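Side-chain contacts in possible thiol-disulfide isomerase (Cytophaga hutchinsonii, PDB 3HCZ), which probably takes part in thiol-disulfide exchange through a thioredoxin-like domain, although its function has not been established: residues Y15-D18 / T22-Y25; L36-S41 / T101-T106; Y54-K59 / N133-L138; V114-D119 / I125-G130. One frame throughout, in Å; residues are numbered along the deposited sequence.

Contact 1 of 4, residues Y15-D18 / T22-Y25; sequences YMTD and TYRY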
# COMPACT_ATOMS: atom_id res chain seq x y z
N TYR A 15 5.36 -8.32 7.60
CA TYR A 15 5.87 -8.09 8.95
C TYR A 15 6.87 -6.94 8.88
O TYR A 15 8.03 -7.07 9.31
CB TYR A 15 6.51 -9.39 9.49
CG TYR A 15 5.56 -10.56 9.59
CD1 TYR A 15 4.85 -10.80 10.77
CD2 TYR A 15 5.38 -11.44 8.52
CE1 TYR A 15 3.96 -11.88 10.88
CE2 TYR A 15 4.47 -12.51 8.62
CZ TYR A 15 3.79 -12.73 9.80
OH TYR A 15 2.93 -13.80 9.92
N MSE A 16 6.41 -5.80 8.36
CA MSE A 16 7.30 -4.67 8.10
C MSE A 16 7.29 -3.68 9.26
O MSE A 16 6.51 -3.84 10.22
CB MSE A 16 6.96 -4.02 6.74
CG MSE A 16 7.15 -5.04 5.60
SE MSE A 16 6.49 -4.41 3.88
CE MSE A 16 7.82 -2.97 3.58
N THR A 17 8.18 -2.69 9.19
CA THR A 17 8.38 -1.80 10.32
C THR A 17 8.16 -0.36 9.89
O THR A 17 8.45 0.01 8.75
CB THR A 17 9.79 -1.95 10.93
OG1 THR A 17 10.78 -1.81 9.90
CG2 THR A 17 9.97 -3.34 11.57
N ASP A 18 7.68 0.47 10.82
CA ASP A 18 7.38 1.88 10.51
C ASP A 18 8.66 2.74 10.54
O ASP A 18 9.77 2.19 10.62
CB ASP A 18 6.25 2.42 11.42
CG ASP A 18 6.66 2.54 12.89
OD1 ASP A 18 7.89 2.55 13.19
OD2 ASP A 18 5.75 2.67 13.77
N THR A 22 9.62 0.23 14.24
CA THR A 22 8.75 -0.58 15.05
C THR A 22 7.79 -1.40 14.20
O THR A 22 7.23 -0.88 13.20
CB THR A 22 7.93 0.32 15.99
OG1 THR A 22 8.85 1.14 16.72
CG2 THR A 22 7.17 -0.52 16.95
N TYR A 23 7.57 -2.67 14.57
CA TYR A 23 6.70 -3.54 13.76
C TYR A 23 5.30 -2.96 13.62
O TYR A 23 4.72 -2.52 14.62
CB TYR A 23 6.56 -4.94 14.38
CG TYR A 23 7.72 -5.86 14.10
CD1 TYR A 23 8.07 -6.20 12.76
CD2 TYR A 23 8.47 -6.41 15.15
CE1 TYR A 23 9.14 -7.07 12.49
CE2 TYR A 23 9.54 -7.29 14.89
CZ TYR A 23 9.86 -7.61 13.56
OH TYR A 23 10.89 -8.47 13.32
N ARG A 24 4.80 -2.94 12.38
CA ARG A 24 3.39 -2.67 12.10
C ARG A 24 2.92 -3.70 11.09
O ARG A 24 3.02 -3.48 9.87
CB ARG A 24 3.20 -1.24 11.57
CG ARG A 24 3.58 -0.10 12.56
CD ARG A 24 2.69 -0.04 13.85
NE ARG A 24 1.27 -0.30 13.55
CZ ARG A 24 0.43 0.57 12.97
NH1 ARG A 24 -0.80 0.19 12.71
NH2 ARG A 24 0.79 1.81 12.65
N TYR A 25 2.47 -4.85 11.57
CA TYR A 25 2.03 -5.91 10.65
C TYR A 25 0.82 -5.50 9.84
O TYR A 25 -0.11 -4.85 10.37
CB TYR A 25 1.66 -7.24 11.34
CG TYR A 25 2.69 -7.87 12.27
CD1 TYR A 25 4.05 -7.44 12.28
CD2 TYR A 25 2.29 -8.92 13.11
CE1 TYR A 25 5.00 -8.06 13.19
CE2 TYR A 25 3.20 -9.55 13.98
CZ TYR A 25 4.55 -9.10 14.00
OH TYR A 25 5.39 -9.73 14.85

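Contact 2 of 4, residues L36-S41 / T101-T106; sequences LFFWDS and TDFKIT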
# COMPACT_ATOMS: atom_id res chain seq x y z
N LEU A 36 -2.71 -1.30 -0.31
CA LEU A 36 -1.41 -1.83 -0.18
C LEU A 36 -0.59 -1.22 -1.33
O LEU A 36 -0.88 -1.47 -2.50
CB LEU A 36 -1.48 -3.36 -0.20
CG LEU A 36 -0.16 -4.11 -0.20
CD1 LEU A 36 0.82 -3.63 0.96
CD2 LEU A 36 -0.55 -5.60 -0.02
N PHE A 37 0.43 -0.44 -0.99
CA PHE A 37 1.18 0.31 -2.04
C PHE A 37 2.69 0.09 -2.00
O PHE A 37 3.38 0.60 -1.11
CB PHE A 37 0.82 1.81 -1.92
CG PHE A 37 1.39 2.67 -2.98
CD1 PHE A 37 0.94 2.59 -4.31
CD2 PHE A 37 2.40 3.58 -2.67
CE1 PHE A 37 1.49 3.44 -5.31
CE2 PHE A 37 2.95 4.42 -3.66
CZ PHE A 37 2.48 4.34 -4.98
N PHE A 38 3.23 -0.63 -2.99
CA PHE A 38 4.66 -0.93 -3.01
C PHE A 38 5.36 0.09 -3.89
O PHE A 38 4.94 0.33 -5.03
CB PHE A 38 4.94 -2.35 -3.54
CG PHE A 38 4.31 -3.45 -2.74
CD1 PHE A 38 5.01 -4.06 -1.67
CD2 PHE A 38 3.03 -3.93 -3.07
CE1 PHE A 38 4.43 -5.09 -0.88
CE2 PHE A 38 2.42 -4.99 -2.31
CZ PHE A 38 3.12 -5.56 -1.21
N TRP A 39 6.43 0.69 -3.36
CA TRP A 39 7.09 1.80 -4.04
C TRP A 39 8.56 1.85 -3.67
O TRP A 39 9.02 1.13 -2.75
CB TRP A 39 6.38 3.14 -3.73
CG TRP A 39 6.61 3.63 -2.34
CD1 TRP A 39 6.04 3.14 -1.16
CD2 TRP A 39 7.50 4.67 -1.96
NE1 TRP A 39 6.52 3.87 -0.08
CE2 TRP A 39 7.42 4.80 -0.55
CE3 TRP A 39 8.36 5.53 -2.68
CZ2 TRP A 39 8.17 5.75 0.15
CZ3 TRP A 39 9.10 6.48 -1.98
CH2 TRP A 39 9.00 6.58 -0.58
N ASP A 40 9.31 2.66 -4.42
CA ASP A 40 10.76 2.73 -4.29
C ASP A 40 11.16 4.18 -4.52
O ASP A 40 10.83 4.76 -5.56
CB ASP A 40 11.39 1.79 -5.34
CG ASP A 40 12.90 1.70 -5.27
OD1 ASP A 40 13.58 2.48 -4.57
OD2 ASP A 40 13.42 0.83 -6.00
N SER A 41 11.86 4.78 -3.56
CA SER A 41 12.29 6.18 -3.72
C SER A 41 13.28 6.32 -4.88
O SER A 41 13.38 7.38 -5.51
CB SER A 41 12.90 6.71 -2.42
OG SER A 41 14.23 6.23 -2.26
N THR A 101 10.42 -10.10 4.26
CA THR A 101 9.60 -10.04 3.07
C THR A 101 10.38 -10.25 1.81
O THR A 101 11.36 -9.56 1.51
CB THR A 101 8.82 -8.71 2.90
OG1 THR A 101 8.30 -8.26 4.17
CG2 THR A 101 7.74 -8.87 1.83
N ASP A 102 9.94 -11.21 1.06
CA ASP A 102 10.54 -11.48 -0.21
C ASP A 102 9.62 -10.86 -1.27
O ASP A 102 8.59 -11.47 -1.56
CB ASP A 102 10.54 -12.99 -0.35
CG ASP A 102 11.39 -13.44 -1.50
OD1 ASP A 102 11.96 -14.56 -1.40
OD2 ASP A 102 11.49 -12.66 -2.49
N PHE A 103 9.91 -9.66 -1.80
CA PHE A 103 8.88 -8.94 -2.60
C PHE A 103 8.58 -9.63 -3.93
O PHE A 103 7.45 -9.58 -4.44
CB PHE A 103 9.21 -7.46 -2.80
CG PHE A 103 9.23 -6.67 -1.52
CD1 PHE A 103 8.06 -6.27 -0.94
CD2 PHE A 103 10.44 -6.31 -0.94
CE1 PHE A 103 8.04 -5.54 0.26
CE2 PHE A 103 10.44 -5.59 0.25
CZ PHE A 103 9.26 -5.18 0.84
N LYS A 104 9.60 -10.28 -4.46
CA LYS A 104 9.43 -11.06 -5.68
C LYS A 104 8.69 -12.37 -5.50
O LYS A 104 7.73 -12.62 -6.22
CB LYS A 104 10.77 -11.31 -6.33
CG LYS A 104 10.98 -10.44 -7.54
CD LYS A 104 11.92 -9.31 -7.20
CE LYS A 104 13.01 -9.28 -8.24
NZ LYS A 104 13.98 -8.23 -7.88
N ILE A 105 9.07 -13.20 -4.54
CA ILE A 105 8.33 -14.45 -4.33
C ILE A 105 6.91 -14.15 -3.84
O ILE A 105 5.94 -14.59 -4.45
CB ILE A 105 9.04 -15.46 -3.36
CG1 ILE A 105 10.35 -15.97 -3.97
CG2 ILE A 105 8.04 -16.62 -2.91
CD1 ILE A 105 11.16 -16.90 -3.06
N THR A 106 6.78 -13.39 -2.76
CA THR A 106 5.48 -13.23 -2.12
C THR A 106 4.47 -12.35 -2.90
O THR A 106 3.28 -12.68 -2.97
CB THR A 106 5.66 -12.80 -0.63
OG1 THR A 106 6.57 -13.71 0.01
CG2 THR A 106 4.34 -12.85 0.10

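Contact 3 of 4, residues Y54-K59 / N133-L138; sequences YDWWLK and NLDDFL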
# COMPACT_ATOMS: atom_id res chain seq x y z
N TYR A 54 -0.98 10.12 -2.18
CA TYR A 54 -1.01 10.78 -0.85
C TYR A 54 -2.08 11.86 -0.84
O TYR A 54 -2.87 11.92 0.10
CB TYR A 54 0.35 11.32 -0.44
CG TYR A 54 0.40 11.74 1.03
CD1 TYR A 54 0.66 10.79 2.03
CD2 TYR A 54 0.15 13.05 1.40
CE1 TYR A 54 0.69 11.18 3.40
CE2 TYR A 54 0.19 13.45 2.73
CZ TYR A 54 0.46 12.48 3.73
OH TYR A 54 0.51 12.86 5.05
N ASP A 55 -2.14 12.68 -1.89
CA ASP A 55 -3.15 13.70 -2.01
C ASP A 55 -4.54 13.09 -2.00
O ASP A 55 -5.42 13.60 -1.33
CB ASP A 55 -3.00 14.49 -3.31
CG ASP A 55 -1.76 15.32 -3.35
OD1 ASP A 55 -1.20 15.70 -2.29
OD2 ASP A 55 -1.35 15.63 -4.49
N TRP A 56 -4.71 12.00 -2.76
CA TRP A 56 -5.99 11.26 -2.79
C TRP A 56 -6.36 10.75 -1.38
O TRP A 56 -7.50 10.87 -0.96
CB TRP A 56 -5.93 10.10 -3.81
CG TRP A 56 -7.17 9.24 -3.77
CD1 TRP A 56 -8.30 9.37 -4.56
CD2 TRP A 56 -7.42 8.13 -2.89
NE1 TRP A 56 -9.23 8.41 -4.22
CE2 TRP A 56 -8.73 7.64 -3.20
CE3 TRP A 56 -6.68 7.50 -1.87
CZ2 TRP A 56 -9.30 6.55 -2.53
CZ3 TRP A 56 -7.26 6.42 -1.19
CH2 TRP A 56 -8.56 5.96 -1.52
N TRP A 57 -5.38 10.18 -0.67
CA TRP A 57 -5.56 9.64 0.66
C TRP A 57 -5.98 10.74 1.65
O TRP A 57 -6.89 10.53 2.47
CB TRP A 57 -4.29 8.94 1.13
CG TRP A 57 -4.39 8.47 2.55
CD1 TRP A 57 -5.12 7.41 3.02
CD2 TRP A 57 -3.72 9.03 3.68
NE1 TRP A 57 -4.98 7.31 4.41
CE2 TRP A 57 -4.11 8.27 4.83
CE3 TRP A 57 -2.81 10.08 3.85
CZ2 TRP A 57 -3.63 8.56 6.11
CZ3 TRP A 57 -2.37 10.40 5.14
CH2 TRP A 57 -2.77 9.63 6.25
N LEU A 58 -5.33 11.90 1.58
CA LEU A 58 -5.72 12.99 2.44
C LEU A 58 -7.21 13.31 2.27
O LEU A 58 -7.88 13.60 3.26
CB LEU A 58 -4.90 14.25 2.15
CG LEU A 58 -3.45 14.23 2.58
CD1 LEU A 58 -2.76 15.51 2.10
CD2 LEU A 58 -3.32 14.13 4.12
N LYS A 59 -7.72 13.23 1.03
CA LYS A 59 -9.12 13.57 0.73
C LYS A 59 -10.12 12.46 1.08
O LYS A 59 -11.31 12.73 1.26
CB LYS A 59 -9.29 13.90 -0.76
CG LYS A 59 -8.77 15.26 -1.11
CD LYS A 59 -8.52 15.36 -2.61
CE LYS A 59 -7.83 16.69 -2.94
NZ LYS A 59 -6.62 16.45 -3.82
N ASN A 133 -7.78 5.31 -10.81
CA ASN A 133 -9.01 4.52 -10.92
C ASN A 133 -9.65 4.13 -9.59
O ASN A 133 -10.70 3.49 -9.56
CB ASN A 133 -8.76 3.29 -11.81
CG ASN A 133 -8.45 3.67 -13.24
OD1 ASN A 133 -7.48 3.20 -13.83
ND2 ASN A 133 -9.23 4.58 -13.79
N LEU A 134 -9.04 4.55 -8.49
CA LEU A 134 -9.56 4.23 -7.15
C LEU A 134 -10.98 4.70 -6.82
O LEU A 134 -11.78 3.93 -6.24
CB LEU A 134 -8.61 4.76 -6.07
CG LEU A 134 -7.36 3.98 -5.75
CD1 LEU A 134 -6.54 4.86 -4.84
CD2 LEU A 134 -7.72 2.67 -5.03
N ASP A 135 -11.32 5.96 -7.16
CA ASP A 135 -12.62 6.50 -6.78
C ASP A 135 -13.68 5.67 -7.45
O ASP A 135 -14.65 5.23 -6.81
CB ASP A 135 -12.77 7.97 -7.22
CG ASP A 135 -12.19 8.95 -6.22
OD1 ASP A 135 -11.92 8.57 -5.06
OD2 ASP A 135 -12.01 10.12 -6.60
N ASP A 136 -13.50 5.43 -8.75
CA ASP A 136 -14.47 4.64 -9.46
C ASP A 136 -14.53 3.21 -9.05
O ASP A 136 -15.62 2.64 -8.98
CB ASP A 136 -14.31 4.76 -10.95
CG ASP A 136 -15.35 5.60 -11.49
OD1 ASP A 136 -15.22 6.85 -11.40
OD2 ASP A 136 -16.37 5.00 -11.88
N PHE A 137 -13.37 2.62 -8.78
CA PHE A 137 -13.36 1.28 -8.27
C PHE A 137 -14.18 1.20 -6.95
O PHE A 137 -15.01 0.32 -6.82
CB PHE A 137 -11.96 0.72 -8.03
CG PHE A 137 -12.00 -0.52 -7.21
CD1 PHE A 137 -12.33 -1.75 -7.81
CD2 PHE A 137 -11.85 -0.46 -5.81
CE1 PHE A 137 -12.46 -2.92 -7.03
CE2 PHE A 137 -11.98 -1.60 -5.03
CZ PHE A 137 -12.31 -2.83 -5.61
N LEU A 138 -13.93 2.10 -5.99
CA LEU A 138 -14.68 2.02 -4.71
C LEU A 138 -16.20 2.20 -4.89
O LEU A 138 -16.99 1.50 -4.22
CB LEU A 138 -14.14 2.97 -3.63
CG LEU A 138 -12.75 2.56 -3.14
CD1 LEU A 138 -12.11 3.67 -2.39
CD2 LEU A 138 -12.85 1.28 -2.29

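Contact 4 of 4, residues V114-D119 / I125-G130; sequences VLYVLD and IAKRIG. With SO4 (sulfate ion), chain D.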
# COMPACT_ATOMS: atom_id res chain seq x y z
N VAL A 114 3.30 -0.46 -7.21
CA VAL A 114 2.25 -1.45 -7.43
C VAL A 114 1.19 -1.27 -6.34
O VAL A 114 1.54 -1.15 -5.17
CB VAL A 114 2.76 -2.88 -7.30
CG1 VAL A 114 1.59 -3.87 -7.60
CG2 VAL A 114 3.94 -3.17 -8.25
N LEU A 115 -0.09 -1.30 -6.70
CA LEU A 115 -1.17 -0.99 -5.75
C LEU A 115 -2.23 -2.12 -5.69
O LEU A 115 -2.71 -2.61 -6.75
CB LEU A 115 -1.84 0.33 -6.20
CG LEU A 115 -2.92 0.96 -5.31
CD1 LEU A 115 -2.98 2.43 -5.61
CD2 LEU A 115 -4.28 0.30 -5.59
N TYR A 116 -2.56 -2.56 -4.48
CA TYR A 116 -3.70 -3.47 -4.26
C TYR A 116 -4.70 -2.79 -3.37
O TYR A 116 -4.31 -2.00 -2.52
CB TYR A 116 -3.24 -4.76 -3.56
CG TYR A 116 -2.33 -5.61 -4.42
CD1 TYR A 116 -2.86 -6.65 -5.19
CD2 TYR A 116 -0.94 -5.37 -4.48
CE1 TYR A 116 -2.02 -7.46 -5.98
CE2 TYR A 116 -0.10 -6.17 -5.29
CZ TYR A 116 -0.65 -7.21 -6.03
OH TYR A 116 0.12 -8.02 -6.86
N VAL A 117 -5.99 -3.08 -3.53
CA VAL A 117 -6.97 -2.59 -2.59
C VAL A 117 -7.45 -3.81 -1.82
O VAL A 117 -7.81 -4.85 -2.41
CB VAL A 117 -8.18 -1.88 -3.30
CG1 VAL A 117 -9.18 -1.34 -2.28
CG2 VAL A 117 -7.64 -0.73 -4.22
N LEU A 118 -7.46 -3.69 -0.50
CA LEU A 118 -7.92 -4.79 0.36
C LEU A 118 -9.14 -4.33 1.14
O LEU A 118 -9.23 -3.16 1.52
CB LEU A 118 -6.84 -5.15 1.41
CG LEU A 118 -5.41 -5.30 0.87
CD1 LEU A 118 -4.33 -5.56 1.95
CD2 LEU A 118 -5.35 -6.40 -0.25
N ASP A 119 -10.03 -5.26 1.45
CA ASP A 119 -11.18 -4.93 2.30
C ASP A 119 -10.84 -4.90 3.82
O ASP A 119 -9.64 -4.97 4.21
CB ASP A 119 -12.40 -5.84 1.98
CG ASP A 119 -12.28 -7.25 2.56
OD1 ASP A 119 -11.30 -7.61 3.24
OD2 ASP A 119 -13.22 -8.04 2.33
N ILE A 125 -9.46 -7.02 -3.13
CA ILE A 125 -10.68 -6.64 -3.92
C ILE A 125 -10.35 -5.91 -5.24
O ILE A 125 -11.20 -5.81 -6.13
CB ILE A 125 -11.72 -5.83 -3.09
CG1 ILE A 125 -11.13 -4.52 -2.53
CG2 ILE A 125 -12.25 -6.71 -1.91
CD1 ILE A 125 -12.20 -3.65 -1.79
N ALA A 126 -9.10 -5.48 -5.39
CA ALA A 126 -8.58 -4.89 -6.61
C ALA A 126 -7.07 -5.17 -6.71
O ALA A 126 -6.35 -5.11 -5.71
CB ALA A 126 -8.89 -3.38 -6.70
N LYS A 127 -6.60 -5.55 -7.90
CA LYS A 127 -5.18 -5.92 -8.09
C LYS A 127 -4.50 -5.01 -9.10
O LYS A 127 -4.91 -4.96 -10.24
CB LYS A 127 -5.04 -7.34 -8.69
CG LYS A 127 -5.68 -8.48 -7.91
CD LYS A 127 -5.18 -9.85 -8.49
CE LYS A 127 -6.13 -10.40 -9.52
NZ LYS A 127 -5.85 -11.84 -9.87
N ARG A 128 -3.45 -4.30 -8.66
CA ARG A 128 -2.55 -3.61 -9.58
C ARG A 128 -3.27 -2.60 -10.46
O ARG A 128 -3.02 -2.51 -11.68
CB ARG A 128 -1.78 -4.62 -10.44
CG ARG A 128 -0.79 -5.46 -9.63
CD ARG A 128 0.12 -6.26 -10.56
NE ARG A 128 1.12 -7.01 -9.82
CZ ARG A 128 2.43 -6.77 -9.84
NH1 ARG A 128 2.93 -5.79 -10.58
NH2 ARG A 128 3.23 -7.51 -9.14
N ILE A 129 -4.17 -1.84 -9.85
CA ILE A 129 -4.91 -0.79 -10.56
C ILE A 129 -4.22 0.56 -10.31
O ILE A 129 -3.41 0.68 -9.38
CB ILE A 129 -6.40 -0.76 -10.16
CG1 ILE A 129 -6.54 -0.49 -8.66
CG2 ILE A 129 -7.06 -2.11 -10.49
CD1 ILE A 129 -7.98 -0.11 -8.28
N GLY A 130 -4.49 1.56 -11.13
CA GLY A 130 -3.76 2.83 -10.93
C GLY A 130 -4.49 3.64 -9.89
O GLY A 130 -5.73 3.54 -9.78
S SO4 D . 0.50 -6.13 -14.48
O1 SO4 D . -0.89 -6.63 -14.27
O2 SO4 D . 0.65 -5.17 -15.56
O3 SO4 D . 0.82 -5.47 -13.22
O4 SO4 D . 1.47 -7.18 -14.75
O HOH W 1 -0.60 -0.82 -9.49

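Contact 1 of 4, residues Y15-D18 / T22-Y25
A short reversal of the chain ahead of strand 33-39 lays Thr-17 against Tyr-23, a single backbone bridge. Met-16 O accepts from Arg-24 N at 2.9 Å. On the other side of the bridged pair, Asp-18 N donates to Thr-22 O at 2.8 Å. The Asp-18 side chain then closes the turn. Its CG sits between the backbone N and the carbonyl carbon (chi1 68°), which swings OD1 round to Thr-22 N. That bond is 3.1 Å long from Asp-18 OD1 to Thr-22 N, and the N-H arrives from above the carboxylate plane, 51° out of it. Thr-20 OG1, within the turn, is a second partner of the same oxygen. The turn belongs to the AhpC/TSA family region, part of the thioredoxin clan, and it leans on the sheet through selenomethionine Met-16, which reaches Tyr-68, Ala-70 and Val-94. At the far end two tyrosines form a T-shaped stack. The edge of Tyr-15 points into the face of Tyr-25, with the planes at 72°. Tyr-15 CD1 stands 3.5 Å above the Tyr-25 ring, over its centre. The Tyr-23 ring comes back alongside Thr-17: its CD1 lies 3.6 Å from Thr-17 CG2, while Tyr-15 O meets the ring edge in plane, 3.4 Å from Tyr-23 CE1. The Tyr-23 hydroxyl is hydrogen-bonded to His-100 NE2.

Contact 2 of 4, residues L36-S41 / T101-T106
Asp-102 O, just before the phenylalanine that meets Phe-38, takes two bonds from Thr-106: one from its N at 2.9 Å and a weak one from its OG1. Asp-102 is the N-cap of the short, weakly bonded helix 103-107, which in this thioredoxin-like fold packs against the central strand 33-39 of the sheet. Its side chain completes the cap. OD2 accepts from Ile-105 N at 3.2 Å in a nearly straight bond, with the donor above the carboxylate plane. A sulfate ion, probably from the crystallisation liquor, also sits at this helix start and accepts from Lys-104 N and, weakly, from Phe-103 N.

The link to the strand is made by one pair of rings, both buried. Phe-38 and Phe-103 each carry CG anti to the carbonyl carbon (chi1 -60° and -64°), which points the two rings at each other across the gap. The rings meet along their edges, and neither is stacked on the other. Their planes stand at 76° and their centroids are 5.9 Å apart. Phe-38 is further enclosed by Tyr-107, Ile-109 and Tyr-116. On the Phe-103 ring, Thr-101 CG2 lies over one face, 3.7 Å above the plane and offset toward the rim. The CD1-CE1 edge of Phe-38 lies across the CD1-CE1 edge of Phe-103, with CE1 of Phe-38 3.8 Å from CE1 of Phe-103.

Contact 3 of 4, residues Y54-K59 / N133-L138
The indole of Trp-56 has Leu-134 over one face, and Asp-135 and Leu-138 at its edge. Leu-134 CD1 stands above the middle of the six-membered ring, 3.7 Å from its centroid and only 3° off the ring normal. This is a CH-pi contact, and the leucine side chain crosses the indole at about a right angle. Asp-135 comes to the nitrogen side. Trp-56 NE1 donates to Asp-135 OD1 at 2.8 Å. The oxygen lies close to the indole plane, yet the N-H meets it from above the carboxylate plane, 54° out of it. The bond satisfies the one polar atom of a buried ring; with Leu-134 on the face, it would restrict rotation of the indole. Further round the edge, Leu-138 CD1 is 4.0 Å from Trp-56 CZ2. Leu-134 and Leu-138 are one helical turn apart, so they present a common side to the ring. Trp-56 CG is anti to the backbone N (chi1 175°), which carries the indole out across the gap between two helices whose short axis segments come no nearer than 12.8 Å. The contact joins helix 49-60 to the C-terminal helix 134-147, a pair of helices on one face of the thioredoxin-like sheet. Beneath it, Trp-56 rests on Ile-65 of strand 65-71, while Leu-134 reaches Leu-53 of helix 49-60 and Val-117 of strand 114-118.

Contact 4 of 4, residues V114-D119 / I125-G130
Ile-125 holds CG1 between its backbone N and carbonyl carbon (chi1 60°), and Val-117 holds CG1 anti to its N (chi1 -179°). These settings bring Val-117 CG1 and Ile-125 CG1 to 3.7 Å. Ala-126 supports the same valine, with its CB 3.8 Å from Val-117 CB. Ile-125 and Ala-126 both lie opposite Val-117, a classic beta bulge. Val-117 O is held twice: Ile-125 N donates to it at 2.8 Å in a fairly straight bond (167°), and Ala-126 N adds a weak one. In return Val-117 N donates to Ala-126 O at 3.0 Å. The bulge lies in the antiparallel hairpin of strands 114-118 and 124-127, which forms one margin of the thioredoxin-like sheet. Val-117 and Ala-126 turn their side chains toward Leu-134 and Phe-137 of helix 134-147. Tyr-116 and Lys-127, a non-hydrogen-bonded pair, point to the other face, where the tyrosine ring passes obliquely by Lys-127 CA. Lys-127 NZ is hydrogen-bonded to Leu-5 O. Beyond the strand, Ile-129 reaches strand 114-118, and its CG1 packs 3.9 Å from Leu-115 CD2. A water joins the two backbones here, accepting from Leu-115 N at 2.9 Å and donating to Ile-129 O at 3.2 Å. Arg-128 was modelled in two conformers, so its contacts are provisional. In one of them Val-114 CG1 lies over a guanidinium face, a long, tilted bond of 3.3 Å runs from Arg-128 NE to Tyr-116 OH, and NH2 bonds weakly to Tyr-107 O and Asp-108 O.

In the fold
The contacts lie in and around one mixed five-stranded sheet of the thioredoxin type. Contact 1 comes first along the chain, before strand 33-39. Its Met-16 touches Thr-101 and Phe-103, so it adjoins contact 2, with centres 14 Å apart. Contacts 2 and 4 share the sheet through neighbouring strands 33-39 and 114-118, joined by backbone hydrogen bonds. Contact 3 packs on contact 4 through Leu-134 and Phe-137, with centres 12 Å apart. Its segments bracket contact 4 in sequence and alternate with those of contact 2. Contacts 1 and 3 lie on opposite sides of the chain's centre, 24 Å between centres. Sheet and flanking layers are thus joined from the early loop to the last helix.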